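Local structure of fructosamine deglycase FrlB (3EUA) at the interface of chains A and B. The protein catalyses the conversion of a range of fructosamine 6-phosphates to glucose 6-phosphate and a free amino acid. Sequence-based numbering; all coordinates share one arbitrary frame. Chains: chain A/B, Putative fructose-aminoacid-6-phosphate deglycase.

Contact 1: the interface of chains A and B. Residues chain A 32-34, 37, 60, 209, 213; chain B 228, 230-231, 234.
The carboxylate oxygen OE2 of B:Glu231 is gripped by two donors of chain A. The backbone N of A:Gly34 meets it at 2.8 Å on the syn side, with a fairly straight bond (163° at H), and the hydroxyl OG of A:Ser60 meets OE2 at 2.7 Å on the anti side. The two donors come from opposite faces of the carboxylate plane. This is a SIS-domain (sugar isomerase) site. A:Cys33 and A:Gly34 belong to the loop after strand 27-32, A:Ser60 ends strand 55-60, and B:Glu231 opens the 3-10 helix 231-234. By family resemblance B:Glu231 is likely to be a catalytic glutamate, at an active site shared between subunits.

Its other oxygen, OE1, accepts at 2.5 Å from the phenol OH of A:Tyr209 through the anti lone pair. The phenol ring and carboxylate lie nearly coplanar, 16° apart, while CG1 of A:Ile213 covers one ring face. The glutamate chain bends at chi2 (-77°), which turns its carboxylate towards these donors. An alanine in place of B:Glu231 would probably leave A:Gly34 N, A:Ser60 OG and A:Tyr209 OH without their shared acceptor.

Alongside, CB of A:Cys33 sits over the face of the B:His234 imidazole, 3.5 Å from its centroid. Water 1 joins A:Tyr209 OH (2.8 Å) to the backbone N of B:His228 (3.2 Å).

Contact 2: the interface of chains A and B. Residues chain A 55-57, 71; chain B 44, 54-57, 71.
Strand 55-60 of chain A meets strand 55-60 of chain B at their first residues, A:Asn55 facing B:Asn55, while helix 41-50 of chain B and the loop carrying A:Gln71 close in around them. The pairing of SIS-domain subunits thus brings like against like close to the two-fold axis. The two asparagine side chains reach tip to tip and their amides stack with planes 5° apart, CG of A:Asn55 lying 3.2 Å from CG of B:Asn55. In both residues CG is anti to the backbone N (chi1 175° and 177°), which points each amide across the seam, and the packing is tight.

Beside this stack, the ammonium NZ of B:Lys44 makes a salt bridge of 2.8 Å to the carboxylate OD1 of A:Asp57, arriving from above the carboxylate plane. Within its own chain NZ also donates to the carbonyl O of B:Ser56 at 2.8 Å and to the hydroxyl OG of B:Ser56 at 3.0 Å, which fixes the lysine tip. The carboxylate of B:Asp57 is also near, OD1 to OD1 of A:Asp57 being 4.3 Å, so the lysine probably eases repulsion between them. A methionine in place of B:Lys44 would probably leave the charge of A:Asp57 without its mate.

Farther out, A:Gln71 NE2 donates to the carbonyl O of B:Ile54 at 2.8 Å, approaching from above the carbonyl plane. Water 2 links A:Ser56 N, B:Asn55 ND2 and B:Asp57 OD2.

Contact 3: the interface of chains A and B. Residues chain A 213, 217, 223-225; chain B 197, 225, 227, 236, 239.
With CG anti to the backbone N in both A:His225 and B:His225 (chi1 -174° and -179°), each imidazole is brought against the other chain's backbone, so that CA of each lies over the other's ring, offset toward the rim. Here the SIS-fold subunits pair through the segment just before strand 226-228, and the two rings approach to 3.5 Å between their CD2 atoms. B:His225 ND1 donates to the carbonyl O of A:Ser224 at 2.8 Å, but the bond is bent (118° at H), and the acceptor lies far out of the imidazole plane. CD1 of B:Ile227 backs the ring's other face.

A:Met217, a selenomethionine on helix 205-220, bends at chi3 and carries its methyl CE into an apolar pocket of chain B. The methyl touches B:Tyr197 CE1, B:Pro236 CB (each 3.6 Å), B:Ile239 CG2 and B:Ile227 CD1, while its SE rests 3.7 Å from CE1 of B:His225. One turn earlier, A:Ile213 packs CB and CG2 on B:Pro236 CG.

At the rim, A:His223 ND1 and the phenol OH of B:Tyr197 share a hydrogen bond of 2.7 Å, edge to edge and in the plane of both rings. B:Ile239 CG1 crosses beside that imidazole.

Contact 4: the interface of chains A and B. Residues chain A 237, 240-241, 265, 269; chain B 323, 327.
B:Tyr323, in the C-terminal segment beyond helix 288-313, inserts its ring between aromatic and aliphatic groups of chain A and buries the largest area of the residues here, 85 Å². The A:Phe265 ring, on helix 256-269, stands edge-to-face to it, planes 87° apart, with its CZ over the tyrosine face, 3.6 Å from CG of B:Tyr323. A:Phe265 is itself sandwiched between A:Tyr269 on one face and A:Phe237 on the other, which holds its edge toward the tyrosine.

A:Tyr269, at the end of the same helix, runs past B:Tyr323 in the opposite direction, CD1 of A:Tyr269 coming 3.5 Å from CE1 of B:Tyr323. CG of A:Tyr269 is anti to its carbonyl carbon (chi1 -62°), which brings the rim of its face against the edge of the intruding ring. Its phenol OH points at B:Val327, meeting CB at 3.5 Å, tip to tip, and the valine's CG2 also brushes A:Phe265 CE1. The C-terminal tail thus packs over the partner's helix, an exchange that would tie the two subunits together.

The polar tip of B:Tyr323 is satisfied by the loop after 3-10 helix 236-239: its OH donates to the carbonyl O of A:Ile240 at 2.5 Å, tilted 33° from the carbonyl plane.

Contact 1: the interface of chains A and B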
# COMPACT_ATOMS: atom_id res chain seq x y z
N ALA A 32 5.01 11.55 3.62
CA ALA A 32 5.11 12.46 2.48
C ALA A 32 3.89 12.25 1.61
O ALA A 32 3.03 11.44 1.96
CB ALA A 32 6.39 12.19 1.69
N CYS A 33 3.85 12.92 0.45
CA CYS A 33 2.77 12.76 -0.49
C CYS A 33 3.24 12.39 -1.90
O CYS A 33 4.27 12.87 -2.37
CB CYS A 33 1.94 14.04 -0.62
SG CYS A 33 1.12 14.55 0.90
N GLY A 34 2.44 11.56 -2.55
CA GLY A 34 2.67 11.13 -3.93
C GLY A 34 4.07 10.64 -4.23
O GLY A 34 4.54 9.71 -3.60
N SER A 37 6.34 10.29 -1.33
CA SER A 37 6.02 9.14 -0.49
C SER A 37 6.61 7.92 -1.17
O SER A 37 7.21 7.08 -0.51
CB SER A 37 4.53 8.96 -0.32
OG SER A 37 4.20 7.83 0.47
N SER A 60 0.80 8.39 3.62
CA SER A 60 0.64 9.61 2.88
C SER A 60 0.44 10.65 4.00
O SER A 60 -0.10 10.30 5.05
CB SER A 60 -0.58 9.54 1.96
OG SER A 60 -0.68 10.71 1.16
N TYR A 209 4.88 2.28 -8.42
CA TYR A 209 3.79 3.17 -7.95
C TYR A 209 4.00 4.59 -8.46
O TYR A 209 3.07 5.22 -9.01
CB TYR A 209 3.68 3.09 -6.42
CG TYR A 209 2.67 4.05 -5.80
CD1 TYR A 209 1.28 3.85 -5.95
CD2 TYR A 209 3.08 5.10 -5.02
CE1 TYR A 209 0.37 4.70 -5.37
CE2 TYR A 209 2.16 5.98 -4.44
CZ TYR A 209 0.82 5.77 -4.60
OH TYR A 209 -0.10 6.66 -4.04
N ILE A 213 1.42 6.70 -10.80
CA ILE A 213 0.68 7.87 -10.35
C ILE A 213 1.24 9.24 -10.78
O ILE A 213 0.47 10.15 -11.03
CB ILE A 213 0.41 7.85 -8.83
CG1 ILE A 213 1.71 7.93 -8.03
CG2 ILE A 213 -0.47 6.61 -8.47
CD1 ILE A 213 1.53 8.63 -6.69
N HIS B 228 -5.78 6.19 -3.30
CA HIS B 228 -5.91 6.65 -1.94
C HIS B 228 -6.35 8.12 -2.01
O HIS B 228 -5.76 8.92 -2.74
CB HIS B 228 -4.62 6.52 -1.18
CG HIS B 228 -4.74 6.96 0.24
ND1 HIS B 228 -4.44 8.25 0.64
CD2 HIS B 228 -5.13 6.30 1.35
CE1 HIS B 228 -4.63 8.36 1.94
NE2 HIS B 228 -5.06 7.19 2.40
N GLY B 230 -6.01 10.72 -0.19
CA GLY B 230 -4.98 11.72 0.11
C GLY B 230 -4.01 11.85 -1.07
O GLY B 230 -3.77 12.96 -1.60
N GLU B 231 -3.50 10.72 -1.52
CA GLU B 231 -2.57 10.65 -2.67
C GLU B 231 -3.13 11.24 -3.98
O GLU B 231 -2.38 11.70 -4.84
CB GLU B 231 -2.15 9.19 -2.89
CG GLU B 231 -1.26 8.64 -1.76
CD GLU B 231 0.16 9.13 -1.86
OE1 GLU B 231 0.94 8.49 -2.60
OE2 GLU B 231 0.50 10.13 -1.17
N HIS B 234 -1.96 14.55 -5.43
CA HIS B 234 -0.53 14.62 -5.68
C HIS B 234 -0.15 13.86 -6.93
O HIS B 234 0.96 13.35 -7.06
CB HIS B 234 0.19 14.16 -4.42
CG HIS B 234 -0.15 15.03 -3.26
ND1 HIS B 234 0.28 16.33 -3.17
CD2 HIS B 234 -0.97 14.84 -2.20
CE1 HIS B 234 -0.23 16.91 -2.10
NE2 HIS B 234 -0.99 16.01 -1.48
O HOH W 1 -2.82 6.08 -4.44

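Contact 2: the interface of chains A and B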
# COMPACT_ATOMS: atom_id res chain seq x y z
N ASN A 55 10.23 -0.03 14.98
CA ASN A 55 9.00 -0.19 14.21
C ASN A 55 8.99 0.84 13.10
O ASN A 55 9.32 1.99 13.36
CB ASN A 55 7.80 0.06 15.15
CG ASN A 55 6.45 0.05 14.44
OD1 ASN A 55 6.34 0.16 13.20
ND2 ASN A 55 5.39 -0.08 15.24
N SER A 56 8.65 0.44 11.88
CA SER A 56 8.57 1.37 10.75
C SER A 56 7.16 1.35 10.15
O SER A 56 6.55 0.28 10.00
CB SER A 56 9.58 1.01 9.65
OG SER A 56 9.39 -0.32 9.17
N ASP A 57 6.63 2.54 9.85
CA ASP A 57 5.36 2.69 9.17
C ASP A 57 5.50 3.79 8.10
O ASP A 57 6.38 4.64 8.17
CB ASP A 57 4.20 3.00 10.13
CG ASP A 57 3.71 1.78 10.89
OD1 ASP A 57 3.20 0.84 10.26
OD2 ASP A 57 3.76 1.78 12.14
N GLN A 71 1.05 5.26 18.68
CA GLN A 71 2.45 5.08 19.06
C GLN A 71 3.33 6.27 18.66
O GLN A 71 4.52 6.23 18.92
CB GLN A 71 2.97 3.77 18.47
CG GLN A 71 2.36 2.55 19.15
CD GLN A 71 2.76 1.24 18.50
OE1 GLN A 71 3.83 1.13 17.93
NE2 GLN A 71 1.89 0.25 18.59
N LYS B 44 -5.53 -3.19 10.39
CA LYS B 44 -4.29 -2.44 10.53
C LYS B 44 -4.67 -1.02 10.98
O LYS B 44 -4.01 -0.49 11.83
CB LYS B 44 -3.50 -2.44 9.22
CG LYS B 44 -2.31 -1.47 9.10
CD LYS B 44 -1.29 -1.54 10.18
CE LYS B 44 -0.11 -0.60 9.82
NZ LYS B 44 0.79 -0.29 10.97
N ILE B 54 1.87 -2.69 20.52
CA ILE B 54 2.09 -3.72 19.52
C ILE B 54 2.23 -3.10 18.13
O ILE B 54 1.39 -2.33 17.67
CB ILE B 54 0.97 -4.81 19.52
CG1 ILE B 54 0.76 -5.39 20.93
CG2 ILE B 54 1.28 -5.93 18.54
CD1 ILE B 54 -0.41 -6.38 21.03
N ASN B 55 3.34 -3.45 17.49
CA ASN B 55 3.70 -3.05 16.12
C ASN B 55 2.83 -3.87 15.20
O ASN B 55 2.66 -5.07 15.42
CB ASN B 55 5.21 -3.36 15.95
CG ASN B 55 5.78 -3.08 14.56
OD1 ASN B 55 5.08 -2.92 13.55
ND2 ASN B 55 7.12 -3.05 14.50
N SER B 56 2.26 -3.24 14.17
CA SER B 56 1.43 -3.94 13.20
C SER B 56 1.97 -3.72 11.77
O SER B 56 2.35 -2.61 11.40
CB SER B 56 -0.03 -3.50 13.28
OG SER B 56 -0.20 -2.09 13.13
N ASP B 57 2.02 -4.79 10.99
CA ASP B 57 2.44 -4.72 9.59
C ASP B 57 1.51 -5.59 8.78
O ASP B 57 0.96 -6.57 9.31
CB ASP B 57 3.94 -5.14 9.41
CG ASP B 57 4.94 -4.03 9.85
OD1 ASP B 57 4.93 -2.95 9.23
OD2 ASP B 57 5.74 -4.24 10.82
N GLN B 71 12.02 -8.58 12.59
CA GLN B 71 11.28 -8.60 13.86
C GLN B 71 10.31 -9.78 14.00
O GLN B 71 9.68 -9.91 15.06
CB GLN B 71 10.55 -7.28 14.04
CG GLN B 71 11.55 -6.15 14.28
CD GLN B 71 10.93 -4.79 14.53
OE1 GLN B 71 9.72 -4.62 14.69
NE2 GLN B 71 11.79 -3.79 14.55
O HOH W 2 7.83 -2.72 11.79

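Contact 3: the interface of chains A and B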
# COMPACT_ATOMS: atom_id res chain seq x y z
N ILE A 213 1.42 6.70 -10.80
CA ILE A 213 0.68 7.87 -10.35
C ILE A 213 1.24 9.24 -10.78
O ILE A 213 0.47 10.15 -11.03
CB ILE A 213 0.41 7.85 -8.83
CG1 ILE A 213 1.71 7.93 -8.03
CG2 ILE A 213 -0.47 6.61 -8.47
CD1 ILE A 213 1.53 8.63 -6.69
N MSE A 217 -0.20 8.93 -14.93
CA MSE A 217 -1.42 9.64 -14.61
C MSE A 217 -1.21 11.16 -14.58
O MSE A 217 -1.73 11.88 -15.43
CB MSE A 217 -2.01 9.12 -13.28
CG MSE A 217 -2.40 7.64 -13.32
SE MSE A 217 -3.11 6.95 -11.68
CE MSE A 217 -4.94 7.86 -11.78
N HIS A 223 -3.91 6.26 -18.11
CA HIS A 223 -4.40 5.46 -16.99
C HIS A 223 -3.33 4.48 -16.56
O HIS A 223 -2.63 3.91 -17.41
CB HIS A 223 -5.65 4.69 -17.38
CG HIS A 223 -6.79 5.57 -17.81
ND1 HIS A 223 -7.45 6.41 -16.94
CD2 HIS A 223 -7.41 5.69 -19.01
CE1 HIS A 223 -8.39 7.06 -17.60
NE2 HIS A 223 -8.40 6.63 -18.85
N SER A 224 -3.18 4.25 -15.26
CA SER A 224 -2.22 3.24 -14.81
C SER A 224 -2.67 2.65 -13.46
O SER A 224 -3.74 3.00 -12.93
CB SER A 224 -0.79 3.80 -14.76
OG SER A 224 0.21 2.77 -14.66
N HIS A 225 -1.87 1.73 -12.97
CA HIS A 225 -2.11 1.00 -11.71
C HIS A 225 -0.85 0.24 -11.50
O HIS A 225 -0.39 -0.43 -12.42
CB HIS A 225 -3.20 -0.05 -11.92
CG HIS A 225 -3.62 -0.78 -10.67
ND1 HIS A 225 -4.75 -1.58 -10.66
CD2 HIS A 225 -3.17 -0.74 -9.40
CE1 HIS A 225 -4.91 -2.07 -9.43
NE2 HIS A 225 -3.96 -1.57 -8.65
N TYR B 197 -12.25 3.62 -11.82
CA TYR B 197 -11.39 3.79 -10.64
C TYR B 197 -12.21 3.70 -9.38
O TYR B 197 -13.44 3.88 -9.41
CB TYR B 197 -10.71 5.17 -10.63
CG TYR B 197 -9.64 5.35 -11.64
CD1 TYR B 197 -8.34 5.07 -11.34
CD2 TYR B 197 -9.93 5.83 -12.92
CE1 TYR B 197 -7.33 5.23 -12.27
CE2 TYR B 197 -8.93 6.02 -13.85
CZ TYR B 197 -7.64 5.71 -13.53
OH TYR B 197 -6.63 5.87 -14.44
N HIS B 225 -8.06 0.69 -10.49
CA HIS B 225 -6.97 1.19 -9.67
C HIS B 225 -7.65 1.85 -8.50
O HIS B 225 -8.56 2.66 -8.69
CB HIS B 225 -6.06 2.14 -10.48
CG HIS B 225 -4.89 2.70 -9.73
ND1 HIS B 225 -4.13 3.74 -10.22
CD2 HIS B 225 -4.40 2.44 -8.49
CE1 HIS B 225 -3.20 4.07 -9.33
NE2 HIS B 225 -3.33 3.28 -8.28
N ILE B 227 -7.34 4.41 -5.84
CA ILE B 227 -6.59 5.59 -5.51
C ILE B 227 -6.84 5.94 -4.05
O ILE B 227 -7.97 5.95 -3.60
CB ILE B 227 -7.05 6.79 -6.39
CG1 ILE B 227 -7.00 6.45 -7.88
CG2 ILE B 227 -6.17 8.03 -6.12
CD1 ILE B 227 -5.62 6.12 -8.35
N PRO B 236 -2.62 11.52 -9.32
CA PRO B 236 -3.76 10.84 -9.94
C PRO B 236 -4.91 11.71 -10.39
O PRO B 236 -5.49 11.41 -11.43
CB PRO B 236 -4.19 9.84 -8.86
CG PRO B 236 -2.91 9.50 -8.18
CD PRO B 236 -2.17 10.79 -8.11
N ILE B 239 -5.92 12.77 -14.02
CA ILE B 239 -6.59 11.84 -14.95
C ILE B 239 -8.10 12.12 -15.09
O ILE B 239 -8.73 11.73 -16.09
CB ILE B 239 -6.44 10.34 -14.48
CG1 ILE B 239 -6.50 9.34 -15.65
CG2 ILE B 239 -7.48 9.95 -13.44
CD1 ILE B 239 -5.36 9.49 -16.64

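Contact 4: the interface of chains A and B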
# COMPACT_ATOMS: atom_id res chain seq x y z
N PHE A 237 -4.13 -10.47 -12.54
CA PHE A 237 -3.65 -11.19 -13.74
C PHE A 237 -4.75 -11.56 -14.73
O PHE A 237 -4.48 -11.76 -15.91
CB PHE A 237 -2.75 -12.38 -13.36
CG PHE A 237 -3.46 -13.62 -12.86
CD1 PHE A 237 -4.53 -13.57 -12.00
CD2 PHE A 237 -2.93 -14.86 -13.16
CE1 PHE A 237 -5.11 -14.71 -11.52
CE2 PHE A 237 -3.48 -16.01 -12.69
CZ PHE A 237 -4.58 -15.95 -11.85
N ILE A 240 -4.85 -9.39 -18.02
CA ILE A 240 -3.90 -9.42 -19.11
C ILE A 240 -4.34 -10.24 -20.31
O ILE A 240 -5.02 -11.29 -20.19
CB ILE A 240 -2.46 -9.84 -18.62
CG1 ILE A 240 -1.37 -9.32 -19.57
CG2 ILE A 240 -2.32 -11.36 -18.43
CD1 ILE A 240 0.05 -9.49 -19.02
N ASP A 241 -4.01 -9.70 -21.48
CA ASP A 241 -4.20 -10.36 -22.78
C ASP A 241 -3.15 -9.71 -23.69
O ASP A 241 -2.40 -8.84 -23.22
CB ASP A 241 -5.66 -10.33 -23.28
CG ASP A 241 -6.13 -8.96 -23.72
OD1 ASP A 241 -5.29 -8.11 -24.01
OD2 ASP A 241 -7.37 -8.78 -23.83
N PHE A 265 4.51 -15.55 -16.40
CA PHE A 265 3.12 -15.64 -16.77
C PHE A 265 2.77 -14.62 -17.86
O PHE A 265 2.18 -14.98 -18.87
CB PHE A 265 2.23 -15.40 -15.55
CG PHE A 265 0.78 -15.45 -15.85
CD1 PHE A 265 0.12 -16.66 -15.90
CD2 PHE A 265 0.05 -14.27 -16.05
CE1 PHE A 265 -1.21 -16.72 -16.16
CE2 PHE A 265 -1.30 -14.31 -16.33
CZ PHE A 265 -1.93 -15.53 -16.38
N TYR A 269 0.84 -15.06 -21.64
CA TYR A 269 -0.51 -14.54 -21.91
C TYR A 269 -0.62 -13.09 -22.36
O TYR A 269 -1.68 -12.65 -22.80
CB TYR A 269 -1.36 -14.75 -20.66
CG TYR A 269 -1.43 -16.19 -20.41
CD1 TYR A 269 -2.24 -16.99 -21.19
CD2 TYR A 269 -0.61 -16.78 -19.48
CE1 TYR A 269 -2.27 -18.33 -21.00
CE2 TYR A 269 -0.63 -18.12 -19.29
CZ TYR A 269 -1.45 -18.90 -20.03
OH TYR A 269 -1.45 -20.25 -19.79
N TYR B 323 -7.80 -17.61 -16.31
CA TYR B 323 -6.51 -18.10 -15.80
C TYR B 323 -6.59 -18.76 -14.41
O TYR B 323 -6.06 -19.82 -14.22
CB TYR B 323 -5.49 -16.96 -15.77
CG TYR B 323 -5.40 -16.11 -17.01
CD1 TYR B 323 -5.17 -16.68 -18.26
CD2 TYR B 323 -5.41 -14.71 -16.92
CE1 TYR B 323 -5.05 -15.89 -19.39
CE2 TYR B 323 -5.29 -13.91 -18.06
CZ TYR B 323 -5.11 -14.52 -19.30
OH TYR B 323 -4.97 -13.74 -20.44
N VAL B 327 -5.13 -22.52 -15.58
CA VAL B 327 -3.80 -22.69 -16.14
C VAL B 327 -2.78 -22.72 -15.01
O VAL B 327 -3.08 -22.42 -13.85
CB VAL B 327 -3.42 -21.59 -17.16
CG1 VAL B 327 -4.48 -21.50 -18.23
CG2 VAL B 327 -3.22 -20.21 -16.49

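Contact 1 and contact 3 are neighbours, their C-alpha centres about 11 Å apart, and share A:Ile213 on helix 205-220, so one helix borders both the probable active site and the histidine pair. Contact 2 lies about 20 Å from contact 1, joined to it by strand 55-60. Contact 4 is about 22 Å from contact 3 and about 35 Å from contact 2, at the opposite end of the seam; the 3-10 helix 236-239 serves contacts 3 and 4 from different chains. With their two-fold twins, the contacts run along one dimer interface, and this dimer is probably a building unit of the homooctamer.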